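Local coordinates for PpBBE-like 1 D396N (Physcomitrella patens subsp. patens, PDB 6EO5), which probably catalyses the flavin-dependent oxidation of cellobiose, as a berberine bridge enzyme-like oxidase with bound FAD, at residues 382-387 / 427-432; 334-339 / 391-396; 436-441 / 464-469. One frame throughout, in Å; residues are numbered along the deposited sequence.

Contact 1 (382-387 / 427-432). With FAD (flavin-adenine dinucleotide), chain C.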
loop_
_atom_site.group_PDB
_atom_site.type_symbol
_atom_site.label_atom_id
_atom_site.label_comp_id
_atom_site.label_asym_id
_atom_site.label_seq_id
_atom_site.Cartn_x
_atom_site.Cartn_y
_atom_site.Cartn_z
ATOM N N THR A 382 8.452 2.503 15.150
ATOM C CA THR A 382 8.125 2.979 13.812
ATOM C C THR A 382 6.850 3.802 13.865
ATOM O O THR A 382 6.046 3.693 14.793
ATOM C CB THR A 382 7.956 1.834 12.788
ATOM O OG1 THR A 382 6.791 1.061 13.104
ATOM C CG2 THR A 382 9.197 0.926 12.761
ATOM N N ALA A 383 6.684 4.641 12.846
ATOM C CA ALA A 383 5.436 5.362 12.672
ATOM C C ALA A 383 4.266 4.430 12.375
ATOM O O ALA A 383 3.114 4.861 12.473
ATOM C CB ALA A 383 5.584 6.394 11.552
ATOM N N PHE A 384 4.522 3.175 12.012
ATOM C CA PHE A 384 3.460 2.205 11.769
ATOM C C PHE A 384 3.110 1.514 13.084
ATOM O O PHE A 384 3.946 0.813 13.664
ATOM C CB PHE A 384 3.879 1.184 10.707
ATOM C CG PHE A 384 2.749 0.338 10.207
ATOM C CD1 PHE A 384 2.391 -0.828 10.873
ATOM C CD2 PHE A 384 2.022 0.721 9.083
ATOM C CE1 PHE A 384 1.335 -1.610 10.424
ATOM C CE2 PHE A 384 0.961 -0.054 8.627
ATOM C CZ PHE A 384 0.627 -1.231 9.298
ATOM N N ILE A 385 1.871 1.698 13.540
ATOM C CA ILE A 385 1.473 1.311 14.891
ATOM C C ILE A 385 0.677 0.009 14.943
ATOM O O ILE A 385 0.554 -0.583 16.025
ATOM C CB ILE A 385 0.657 2.440 15.571
ATOM C CG1 ILE A 385 -0.698 2.636 14.872
ATOM C CG2 ILE A 385 1.452 3.748 15.604
ATOM C CD1 ILE A 385 -1.676 3.526 15.650
ATOM N N HIS A 386 0.141 -0.455 13.818
ATOM C CA HIS A 386 -0.826 -1.550 13.815
ATOM C C HIS A 386 -0.091 -2.877 13.954
ATOM O O HIS A 386 0.088 -3.641 13.002
ATOM C CB HIS A 386 -1.670 -1.478 12.552
ATOM C CG HIS A 386 -2.062 -0.081 12.195
ATOM N ND1 HIS A 386 -2.946 0.662 12.954
ATOM C CD2 HIS A 386 -1.654 0.728 11.189
ATOM C CE1 HIS A 386 -3.075 1.864 12.419
ATOM N NE2 HIS A 386 -2.306 1.929 11.344
ATOM N N ARG A 387 0.333 -3.156 15.184
ATOM C CA ARG A 387 1.194 -4.294 15.473
ATOM C C ARG A 387 0.508 -5.336 16.347
ATOM O O ARG A 387 1.192 -6.208 16.897
ATOM C CB ARG A 387 2.479 -3.815 16.147
ATOM C CG ARG A 387 3.189 -2.710 15.395
ATOM C CD ARG A 387 3.834 -3.257 14.155
ATOM N NE ARG A 387 4.737 -2.288 13.543
ATOM C CZ ARG A 387 5.473 -2.553 12.469
ATOM N NH1 ARG A 387 5.402 -3.759 11.914
ATOM N NH2 ARG A 387 6.275 -1.623 11.956
ATOM N N ALA A 427 -7.206 2.149 11.343
ATOM C CA ALA A 427 -7.291 1.909 9.913
ATOM C C ALA A 427 -5.884 1.871 9.329
ATOM O O ALA A 427 -4.923 2.325 9.955
ATOM C CB ALA A 427 -8.132 2.983 9.218
ATOM N N TYR A 428 -5.784 1.338 8.105
ATOM C CA TYR A 428 -4.515 1.127 7.410
ATOM C C TYR A 428 -4.288 2.262 6.414
ATOM O O TYR A 428 -5.080 2.442 5.479
ATOM C CB TYR A 428 -4.518 -0.233 6.707
ATOM C CG TYR A 428 -3.283 -0.545 5.872
ATOM C CD1 TYR A 428 -2.003 -0.248 6.334
ATOM C CD2 TYR A 428 -3.407 -1.169 4.629
ATOM C CE1 TYR A 428 -0.887 -0.533 5.571
ATOM C CE2 TYR A 428 -2.299 -1.467 3.857
ATOM C CZ TYR A 428 -1.040 -1.155 4.332
ATOM O OH TYR A 428 0.059 -1.457 3.559
ATOM N N GLN A 429 -3.192 3.009 6.602
ATOM C CA GLN A 429 -3.003 4.268 5.886
ATOM C C GLN A 429 -2.692 4.093 4.403
ATOM O O GLN A 429 -2.778 5.079 3.656
ATOM C CB GLN A 429 -1.902 5.085 6.559
ATOM C CG GLN A 429 -0.645 4.304 6.909
ATOM C CD GLN A 429 -0.634 3.812 8.346
ATOM O OE1 GLN A 429 -1.613 3.219 8.831
ATOM N NE2 GLN A 429 0.476 4.059 9.041
ATOM N N ASN A 430 -2.327 2.885 3.946
ATOM C CA ASN A 430 -2.235 2.691 2.505
ATOM C C ASN A 430 -3.591 2.487 1.858
ATOM O O ASN A 430 -3.681 2.545 0.630
ATOM C CB ASN A 430 -1.330 1.516 2.148
ATOM C CG ASN A 430 0.113 1.924 1.978
ATOM O OD1 ASN A 430 1.018 1.201 2.397
ATOM N ND2 ASN A 430 0.341 3.076 1.360
ATOM N N TYR A 431 -4.636 2.244 2.644
ATOM C CA TYR A 431 -6.011 2.336 2.145
ATOM C C TYR A 431 -6.614 3.702 2.495
ATOM O O TYR A 431 -7.719 3.815 3.020
ATOM C CB TYR A 431 -6.849 1.184 2.697
ATOM C CG TYR A 431 -6.293 -0.183 2.362
ATOM C CD1 TYR A 431 -5.502 -0.378 1.233
ATOM C CD2 TYR A 431 -6.558 -1.283 3.172
ATOM C CE1 TYR A 431 -4.986 -1.625 0.917
ATOM C CE2 TYR A 431 -6.045 -2.541 2.863
ATOM C CZ TYR A 431 -5.253 -2.704 1.733
ATOM O OH TYR A 431 -4.736 -3.951 1.416
ATOM N N ILE A 432 -5.866 4.757 2.163
ATOM C CA ILE A 432 -6.109 6.102 2.682
ATOM C C ILE A 432 -7.566 6.552 2.489
ATOM O O ILE A 432 -8.191 6.333 1.439
ATOM C CB ILE A 432 -5.099 7.066 2.027
ATOM C CG1 ILE A 432 -4.980 8.355 2.832
ATOM C CG2 ILE A 432 -5.436 7.332 0.567
ATOM C CD1 ILE A 432 -4.570 8.110 4.265
HETATM P PA FAD C . 1.019 7.358 -5.085
HETATM O O1A FAD C . -0.404 7.825 -5.350
HETATM O O2A FAD C . 1.969 7.815 -6.162
HETATM O O5B FAD C . 1.574 7.764 -3.625
HETATM C C5B FAD C . 0.753 7.705 -2.478
HETATM C C4B FAD C . 1.178 8.750 -1.452
HETATM O O4B FAD C . 2.572 8.666 -1.219
HETATM C C3B FAD C . 0.904 10.165 -1.930
HETATM O O3B FAD C . 0.626 10.969 -0.805
HETATM C C2B FAD C . 2.228 10.582 -2.513
HETATM O O2B FAD C . 2.383 11.979 -2.518
HETATM C C1B FAD C . 3.216 9.874 -1.594
HETATM N N9A FAD C . 4.489 9.654 -2.316
HETATM C C8A FAD C . 4.648 9.039 -3.536
HETATM N N7A FAD C . 5.957 9.054 -3.865
HETATM C C5A FAD C . 6.639 9.673 -2.878
HETATM C C6A FAD C . 7.981 9.964 -2.719
HETATM N N6A FAD C . 8.849 9.603 -3.658
HETATM N N1A FAD C . 8.409 10.620 -1.585
HETATM C C2A FAD C . 7.494 10.995 -0.628
HETATM N N3A FAD C . 6.155 10.711 -0.789
HETATM C C4A FAD C . 5.733 10.061 -1.902
HETATM N N1 FAD C . -1.450 -1.973 -0.422
HETATM C C2 FAD C . -0.814 -3.018 0.257
HETATM O O2 FAD C . -0.258 -2.861 1.364
HETATM N N3 FAD C . -0.785 -4.274 -0.326
HETATM C C4 FAD C . -1.381 -4.495 -1.550
HETATM O O4 FAD C . -1.329 -5.615 -2.049
HETATM C C4X FAD C . -2.015 -3.461 -2.222
HETATM N N5 FAD C . -2.566 -3.680 -3.466
HETATM C C5X FAD C . -2.904 -2.606 -4.267
HETATM C C6 FAD C . -3.328 -2.836 -5.572
HETATM C C7 FAD C . -3.569 -1.787 -6.473
HETATM C C7M FAD C . -4.011 -2.079 -7.890
HETATM C C8 FAD C . -3.483 -0.464 -5.990
HETATM C C8M FAD C . -3.843 0.718 -6.870
HETATM C C9 FAD C . -3.142 -0.254 -4.641
HETATM C C9A FAD C . -2.829 -1.309 -3.765
HETATM N N10 FAD C . -2.527 -1.131 -2.409
HETATM C C10 FAD C . -2.013 -2.182 -1.673
HETATM C "C1'" FAD C . -2.466 0.225 -1.790
HETATM C "C2'" FAD C . -1.061 0.791 -1.971
HETATM O "O2'" FAD C . -0.133 0.260 -1.053
HETATM C "C3'" FAD C . -1.121 2.291 -1.793
HETATM O "O3'" FAD C . -2.019 2.764 -2.767
HETATM C "C4'" FAD C . 0.271 2.896 -1.953
HETATM O "O4'" FAD C . 0.360 4.047 -1.136
HETATM C "C5'" FAD C . 0.557 3.217 -3.419
HETATM O "O5'" FAD C . 1.780 3.895 -3.615
HETATM P P FAD C . 2.025 4.643 -5.027
HETATM O O1P FAD C . 3.440 5.171 -5.076
HETATM O O2P FAD C . 1.686 3.796 -6.225
HETATM O O3P FAD C . 0.867 5.759 -5.030
HETATM O O HOH W 1 0.781 3.932 11.926
#

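Contact 2 (334-339 / 391-396)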
loop_
_atom_site.group_PDB
_atom_site.type_symbol
_atom_site.label_atom_id
_atom_site.label_comp_id
_atom_site.label_asym_id
_atom_site.label_seq_id
_atom_site.Cartn_x
_atom_site.Cartn_y
_atom_site.Cartn_z
ATOM N N LYS A 334 -12.544 2.230 2.215
ATOM C CA LYS A 334 -12.325 2.425 3.645
ATOM C C LYS A 334 -11.619 1.191 4.196
ATOM O O LYS A 334 -11.567 0.145 3.543
ATOM C CB LYS A 334 -13.647 2.679 4.384
ATOM C CG LYS A 334 -14.481 3.794 3.763
ATOM C CD LYS A 334 -15.804 4.045 4.473
ATOM C CE LYS A 334 -15.624 4.627 5.859
ATOM N NZ LYS A 334 -15.051 6.006 5.848
ATOM N N SER A 335 -11.056 1.300 5.398
ATOM C CA SER A 335 -10.422 0.133 6.012
ATOM C C SER A 335 -10.610 0.174 7.527
ATOM O O SER A 335 -11.034 1.194 8.102
ATOM C CB SER A 335 -8.930 0.038 5.654
ATOM O OG SER A 335 -8.143 0.917 6.445
ATOM N N ILE A 336 -10.291 -0.950 8.174
ATOM C CA ILE A 336 -10.395 -1.067 9.627
ATOM C C ILE A 336 -9.530 -2.232 10.071
ATOM O O ILE A 336 -9.212 -3.119 9.281
ATOM C CB ILE A 336 -11.869 -1.258 10.064
ATOM C CG1 ILE A 336 -12.125 -0.584 11.414
ATOM C CG2 ILE A 336 -12.249 -2.726 10.065
ATOM C CD1 ILE A 336 -13.574 -0.518 11.769
ATOM N N TYR A 337 -9.141 -2.234 11.348
ATOM C CA TYR A 337 -8.393 -3.341 11.939
ATOM C C TYR A 337 -9.250 -4.086 12.960
ATOM O O TYR A 337 -10.018 -3.472 13.712
ATOM C CB TYR A 337 -7.101 -2.854 12.608
ATOM C CG TYR A 337 -5.949 -2.670 11.650
ATOM C CD1 TYR A 337 -5.242 -3.778 11.141
ATOM C CD2 TYR A 337 -5.562 -1.392 11.242
ATOM C CE1 TYR A 337 -4.173 -3.603 10.238
ATOM C CE2 TYR A 337 -4.511 -1.206 10.346
ATOM C CZ TYR A 337 -3.822 -2.307 9.849
ATOM O OH TYR A 337 -2.789 -2.085 8.969
ATOM N N VAL A 338 -9.110 -5.408 12.979
ATOM C CA VAL A 338 -9.813 -6.291 13.903
ATOM C C VAL A 338 -8.772 -7.022 14.736
ATOM O O VAL A 338 -7.790 -7.541 14.190
ATOM C CB VAL A 338 -10.707 -7.302 13.164
ATOM C CG1 VAL A 338 -11.456 -8.160 14.158
ATOM C CG2 VAL A 338 -11.672 -6.581 12.226
ATOM N N ASN A 339 -8.978 -7.052 16.046
ATOM C CA ASN A 339 -8.064 -7.711 16.968
ATOM C C ASN A 339 -8.500 -9.151 17.217
ATOM O O ASN A 339 -9.665 -9.514 17.022
ATOM C CB ASN A 339 -8.000 -6.967 18.296
ATOM C CG ASN A 339 -7.289 -5.645 18.191
ATOM O OD1 ASN A 339 -6.531 -5.392 17.255
ATOM N ND2 ASN A 339 -7.528 -4.784 19.166
ATOM N N TYR A 391 -6.340 -9.179 11.676
ATOM C CA TYR A 391 -6.386 -8.888 10.250
ATOM C C TYR A 391 -6.919 -7.475 10.025
ATOM O O TYR A 391 -7.530 -6.870 10.911
ATOM C CB TYR A 391 -7.234 -9.926 9.500
ATOM C CG TYR A 391 -8.666 -10.037 9.974
ATOM C CD1 TYR A 391 -9.648 -9.164 9.497
ATOM C CD2 TYR A 391 -9.047 -11.029 10.872
ATOM C CE1 TYR A 391 -10.951 -9.266 9.916
ATOM C CE2 TYR A 391 -10.357 -11.144 11.295
ATOM C CZ TYR A 391 -11.305 -10.257 10.817
ATOM O OH TYR A 391 -12.620 -10.350 11.235
ATOM N N SER A 392 -6.665 -6.956 8.823
ATOM C CA SER A 392 -7.237 -5.706 8.342
ATOM C C SER A 392 -8.385 -6.012 7.390
ATOM O O SER A 392 -8.429 -7.083 6.785
ATOM C CB SER A 392 -6.186 -4.879 7.607
ATOM O OG SER A 392 -5.681 -5.606 6.484
ATOM N N ILE A 393 -9.315 -5.069 7.246
ATOM C CA ILE A 393 -10.395 -5.196 6.266
ATOM C C ILE A 393 -10.249 -4.079 5.241
ATOM O O ILE A 393 -10.286 -2.893 5.596
ATOM C CB ILE A 393 -11.794 -5.145 6.908
ATOM C CG1 ILE A 393 -11.947 -6.153 8.046
ATOM C CG2 ILE A 393 -12.853 -5.417 5.849
ATOM C CD1 ILE A 393 -13.347 -6.148 8.647
ATOM N N GLN A 394 -10.118 -4.447 3.972
ATOM C CA GLN A 394 -10.182 -3.479 2.884
ATOM C C GLN A 394 -11.595 -3.486 2.303
ATOM O O GLN A 394 -12.091 -4.541 1.885
ATOM C CB GLN A 394 -9.144 -3.778 1.805
ATOM C CG GLN A 394 -8.961 -2.619 0.838
ATOM C CD GLN A 394 -8.233 -3.002 -0.434
ATOM O OE1 GLN A 394 -8.186 -2.229 -1.394
ATOM N NE2 GLN A 394 -7.670 -4.199 -0.453
ATOM N N MET A 395 -12.236 -2.315 2.279
ATOM C CA MET A 395 -13.628 -2.158 1.857
ATOM C C MET A 395 -13.689 -1.213 0.663
ATOM O O MET A 395 -13.438 -0.014 0.814
ATOM C CB MET A 395 -14.478 -1.613 3.004
ATOM C CG MET A 395 -14.114 -2.176 4.349
ATOM S SD MET A 395 -14.741 -1.146 5.676
ATOM C CE MET A 395 -14.211 -2.024 7.130
ATOM N N VAL A 396 -14.052 -1.734 -0.508
ATOM C CA VAL A 396 -14.059 -0.974 -1.757
ATOM C C VAL A 396 -15.460 -1.024 -2.360
ATOM O O VAL A 396 -16.041 -2.107 -2.487
ATOM C CB VAL A 396 -13.028 -1.526 -2.764
ATOM C CG1 VAL A 396 -13.003 -0.675 -4.028
ATOM C CG2 VAL A 396 -11.641 -1.615 -2.142
#

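Contact 3 (436-441 / 464-469)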
loop_
_atom_site.group_PDB
_atom_site.type_symbol
_atom_site.label_atom_id
_atom_site.label_comp_id
_atom_site.label_asym_id
_atom_site.label_seq_id
_atom_site.Cartn_x
_atom_site.Cartn_y
_atom_site.Cartn_z
ATOM N N MET A 436 -11.220 9.338 7.770
ATOM C CA MET A 436 -10.624 8.825 8.997
ATOM C C MET A 436 -9.897 9.956 9.718
ATOM O O MET A 436 -9.174 10.727 9.077
ATOM C CB MET A 436 -9.648 7.687 8.710
ATOM C CG MET A 436 -10.265 6.390 8.195
ATOM S SD MET A 436 -11.562 5.767 9.274
ATOM C CE MET A 436 -10.701 5.384 10.771
ATOM N N PRO A 437 -10.086 10.115 11.025
ATOM C CA PRO A 437 -9.202 11.002 11.782
ATOM C C PRO A 437 -7.791 10.422 11.824
ATOM O O PRO A 437 -7.608 9.204 11.879
ATOM C CB PRO A 437 -9.839 11.016 13.173
ATOM C CG PRO A 437 -10.454 9.694 13.294
ATOM C CD PRO A 437 -11.005 9.384 11.914
ATOM N N LEU A 438 -6.791 11.309 11.826
ATOM C CA LEU A 438 -5.399 10.877 11.834
ATOM C C LEU A 438 -5.064 9.986 13.029
ATOM O O LEU A 438 -4.195 9.116 12.914
ATOM C CB LEU A 438 -4.472 12.090 11.805
ATOM C CG LEU A 438 -4.334 12.844 10.477
ATOM C CD1 LEU A 438 -3.181 13.830 10.552
ATOM C CD2 LEU A 438 -4.142 11.902 9.288
ATOM N N SER A 439 -5.732 10.169 14.171
ATOM C CA SER A 439 -5.493 9.297 15.316
ATOM C C SER A 439 -5.766 7.839 14.982
ATOM O O SER A 439 -5.192 6.944 15.621
ATOM C CB SER A 439 -6.357 9.714 16.504
ATOM O OG SER A 439 -7.736 9.749 16.157
ATOM N N ALA A 440 -6.633 7.581 13.998
ATOM C CA ALA A 440 -6.899 6.201 13.616
ATOM C C ALA A 440 -5.704 5.579 12.898
ATOM O O ALA A 440 -5.506 4.358 12.966
ATOM C CB ALA A 440 -8.144 6.128 12.744
ATOM N N TYR A 441 -4.900 6.395 12.214
ATOM C CA TYR A 441 -3.738 5.871 11.509
ATOM C C TYR A 441 -2.483 5.889 12.367
ATOM O O TYR A 441 -1.656 4.980 12.271
ATOM C CB TYR A 441 -3.478 6.667 10.230
ATOM C CG TYR A 441 -4.535 6.505 9.163
ATOM C CD1 TYR A 441 -4.835 5.252 8.636
ATOM C CD2 TYR A 441 -5.228 7.607 8.674
ATOM C CE1 TYR A 441 -5.799 5.109 7.651
ATOM C CE2 TYR A 441 -6.186 7.471 7.692
ATOM C CZ TYR A 441 -6.466 6.221 7.180
ATOM O OH TYR A 441 -7.423 6.086 6.195
ATOM N N PHE A 464 -1.160 17.889 2.029
ATOM C CA PHE A 464 -2.346 17.398 1.339
ATOM C C PHE A 464 -3.426 17.208 2.397
ATOM O O PHE A 464 -3.147 17.358 3.592
ATOM C CB PHE A 464 -2.047 16.092 0.573
ATOM C CG PHE A 464 -1.570 14.956 1.446
ATOM C CD1 PHE A 464 -0.281 14.941 1.952
ATOM C CD2 PHE A 464 -2.409 13.887 1.736
ATOM C CE1 PHE A 464 0.155 13.903 2.748
ATOM C CE2 PHE A 464 -1.978 12.847 2.533
ATOM C CZ PHE A 464 -0.699 12.858 3.040
ATOM N N PRO A 465 -4.696 16.910 2.002
ATOM C CA PRO A 465 -5.758 16.846 3.024
ATOM C C PRO A 465 -5.439 16.012 4.261
ATOM O O PRO A 465 -6.056 16.246 5.302
ATOM C CB PRO A 465 -6.944 16.257 2.255
ATOM C CG PRO A 465 -6.778 16.808 0.908
ATOM C CD PRO A 465 -5.278 16.848 0.645
ATOM N N GLN A 466 -4.486 15.072 4.204
ATOM C CA GLN A 466 -4.147 14.287 5.388
ATOM C C GLN A 466 -2.640 14.225 5.611
ATOM O O GLN A 466 -2.095 13.196 6.014
ATOM C CB GLN A 466 -4.753 12.889 5.306
ATOM C CG GLN A 466 -6.188 12.834 5.816
ATOM C CD GLN A 466 -6.927 11.593 5.369
ATOM O OE1 GLN A 466 -7.045 11.327 4.170
ATOM N NE2 GLN A 466 -7.428 10.821 6.329
ATOM N N SER A 467 -1.942 15.333 5.383
ATOM C CA SER A 467 -0.545 15.433 5.773
ATOM C C SER A 467 -0.416 15.608 7.289
ATOM O O SER A 467 -1.348 16.031 7.979
ATOM C CB SER A 467 0.135 16.599 5.047
ATOM O OG SER A 467 -0.636 17.791 5.111
ATOM N N ILE A 468 0.754 15.260 7.810
ATOM C CA ILE A 468 0.965 15.459 9.247
ATOM C C ILE A 468 0.849 16.949 9.557
ATOM O O ILE A 468 1.440 17.783 8.838
ATOM C CB ILE A 468 2.332 14.889 9.680
ATOM C CG1 ILE A 468 2.472 13.415 9.262
ATOM C CG2 ILE A 468 2.512 14.998 11.179
ATOM C CD1 ILE A 468 1.451 12.461 9.888
ATOM N N PRO A 469 0.064 17.347 10.551
ATOM C CA PRO A 469 -0.136 18.775 10.825
ATOM C C PRO A 469 1.011 19.379 11.624
ATOM O O PRO A 469 1.881 18.685 12.149
ATOM C CB PRO A 469 -1.435 18.787 11.634
ATOM C CG PRO A 469 -1.446 17.473 12.321
ATOM C CD PRO A 469 -0.820 16.495 11.369
#

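Contact 1 (382-387 / 427-432)
His386 and Gln429 meet tip to tip and form the direct hydrogen bond between residues 382-387 and 427-432. NE2 of His386 donates to OE1 of Gln429 over 2.9 Å, with a bent N-H...O angle of 141°. The oxygen receives the N-H on a lone pair, in the plane of its own amide. It also lies near the imidazole plane, although ring and amide are turned 80° against each other. A bend at chi2 of Gln429 (-96°) directs its CD toward the histidine. The carbonyl oxygen of Ala427 is also 3.0 Å from NE2 of His386, but the angle is too poor for a bond.

One water adds a second, indirect link. It accepts from NE2 of Gln429 at 2.9 Å and from the backbone N of Ile385, and donates to the carbonyl of Ala383. NE2 of Gln429 also donates to Gly199 O, which gives this buried amide two acceptors.

Phe384 and Tyr428 meet at their edges, CE2 of Phe384 3.6 Å from CE1 of Tyr428. Separately, CD2 of Phe384 lies 3.7 Å from the polar NE2 of Gln429.

Within 382-387, Arg387 bonds back to its own loop: NH2 to OG1 of Thr382 at 3.0 Å and NE to O of Phe384. NH2 also forms a salt bridge with Asp168. CD1 of Phe384 sits over the centre of one guanidinium face. His386 is the centre of an inverse gamma turn.

The other segment carries the cofactor contacts. OH of Tyr428 donates to O2 of the flavin over 2.6 Å, and Gly155 N is a further partner of that hydroxyl. Asn430 and Tyr431 line the same pocket. The arrangement belongs to the FAD site of a berberine bridge enzyme-like protein, with 382-387 forming a second shell behind it.

Contact 2 (334-339 / 391-396)
Lys334 to Val338 pair with Tyr391 to Met395 as antiparallel strands, their axes 4.7 Å apart at closest and their directions 162° apart. The hydrogen-bonded pairs are Lys334-Met395, Ile336-Ile393 and Val338-Tyr391. Between them, Ser335-Gln394 and Tyr337-Ser392 are non-hydrogen-bonded pairs. N of Lys334 donates to O of Met395 over 2.8 Å. At the other end, N of Tyr391 to O of Val338 is weak at 3.3 Å.

Lys334, Ile336, Val338, Tyr391, Ile393 and Met395 share one face. CB of Val338 lies over one face of the Tyr391 ring, off its centre, in a CH-pi contact of 4.0 Å to the centroid. The two side chains run side by side, and CG2 of Val338 reaches CE1 of Tyr391 at 3.6 Å. OH of Tyr391 bonds to Gln243. An alanine in place of Tyr391 would probably leave Val338 without its aromatic cover and Gln243 without its hydroxyl partner. CG2 of Ile336 meets CE of Met395 at 3.6 Å and CD1 of Ile393 at 3.9 Å. The Met395 chain is extended beyond CG, and chi3 of 179° puts CE there.

On the other face, CE1 of Tyr337 packs on CB of Ser392 at 3.6 Å. The Tyr337 ring stacks with His386, and its OH bonds to Tyr368. OG of Ser335 takes the backbone N-H of Tyr428, while Gln394 bonds to Tyr83.

Strand 331-338 is outermost in the seven-stranded antiparallel sheet, and strand 391-398 lies between it and 361-367. Helix 405-420 packs on the Ile336 and Met395 face through Trp416, Ile412 and Tyr415.

Contact 3 (436-441 / 464-469)
Tyr441 presents its ring edge to Gln466. NE2 of the glutamine lies in the ring plane, 3.8 Å from CE2 of Tyr441. The side chains cross at about a right angle, with ring and amide planes 59° apart. A second ring, that of Phe464, packs against its own segment. The backbone N of Ser467 lies over the centre of one face, 3.5 Å above the plane, and C of Gln466 lies over the same ring nearer its rim.

The polar link across the contact is weak. NE2 of Gln466 donates to O of Met436 over 3.3 Å, with an N-H...O angle of 122°. The amide has firmer partners outside the two segments. Its NE2 also bonds to Asp433 O, and its OE1 bonds to Tyr86 OH. The chain of Gln466 is extended beyond CG, CD anti to CA (chi2 163°), and the amide at its end meets Met436 O and the Tyr441 edge.

Leu438 supplies the apolar part, and its two methyls divide the work. CD1 meets CD of Pro469 at 3.7 Å, tip to tip. CD2 rests 4.1 Å from CG of Gln466.

The Phe464 carbonyl accepts from both N and OG of Ser467, the latter at 3.0 Å. Both bonds close a turn within 464-467.

Both segments belong to the berberine and berberine-like C-terminal region of this family. The contact brings the start of helix 438-442 against the loop after helix 446-456. Ile468 and Pro469 pack on helix 446-456, while N of Ile468 bonds to Ser204. Tyr441 also touches Ala427, Gln429 and Asp433 in the loop before its helix.

Contacts 1 and 2 cross along the chain: 334-339 comes first, then 382-387, 391-396 and 427-432. Contact 3 follows both. Contact 1 lies centrally, its centre about 11 Å from those of the other two, whose own centres are about 17 Å apart. Contacts 1 and 2 touch where both loops of contact 1 meet strand 331-338, through Tyr428 and Ala427 at Ser335 and His386 at Tyr337. Contacts 1 and 3 touch through helix 438-442, with Ala427 N 3.2 Å from Ala440 O in a probable hydrogen bond. Contacts 2 and 3 do not touch. The pocket loop 427-432 is thus set between the sheet and the C-terminal helical region, next to the flavin.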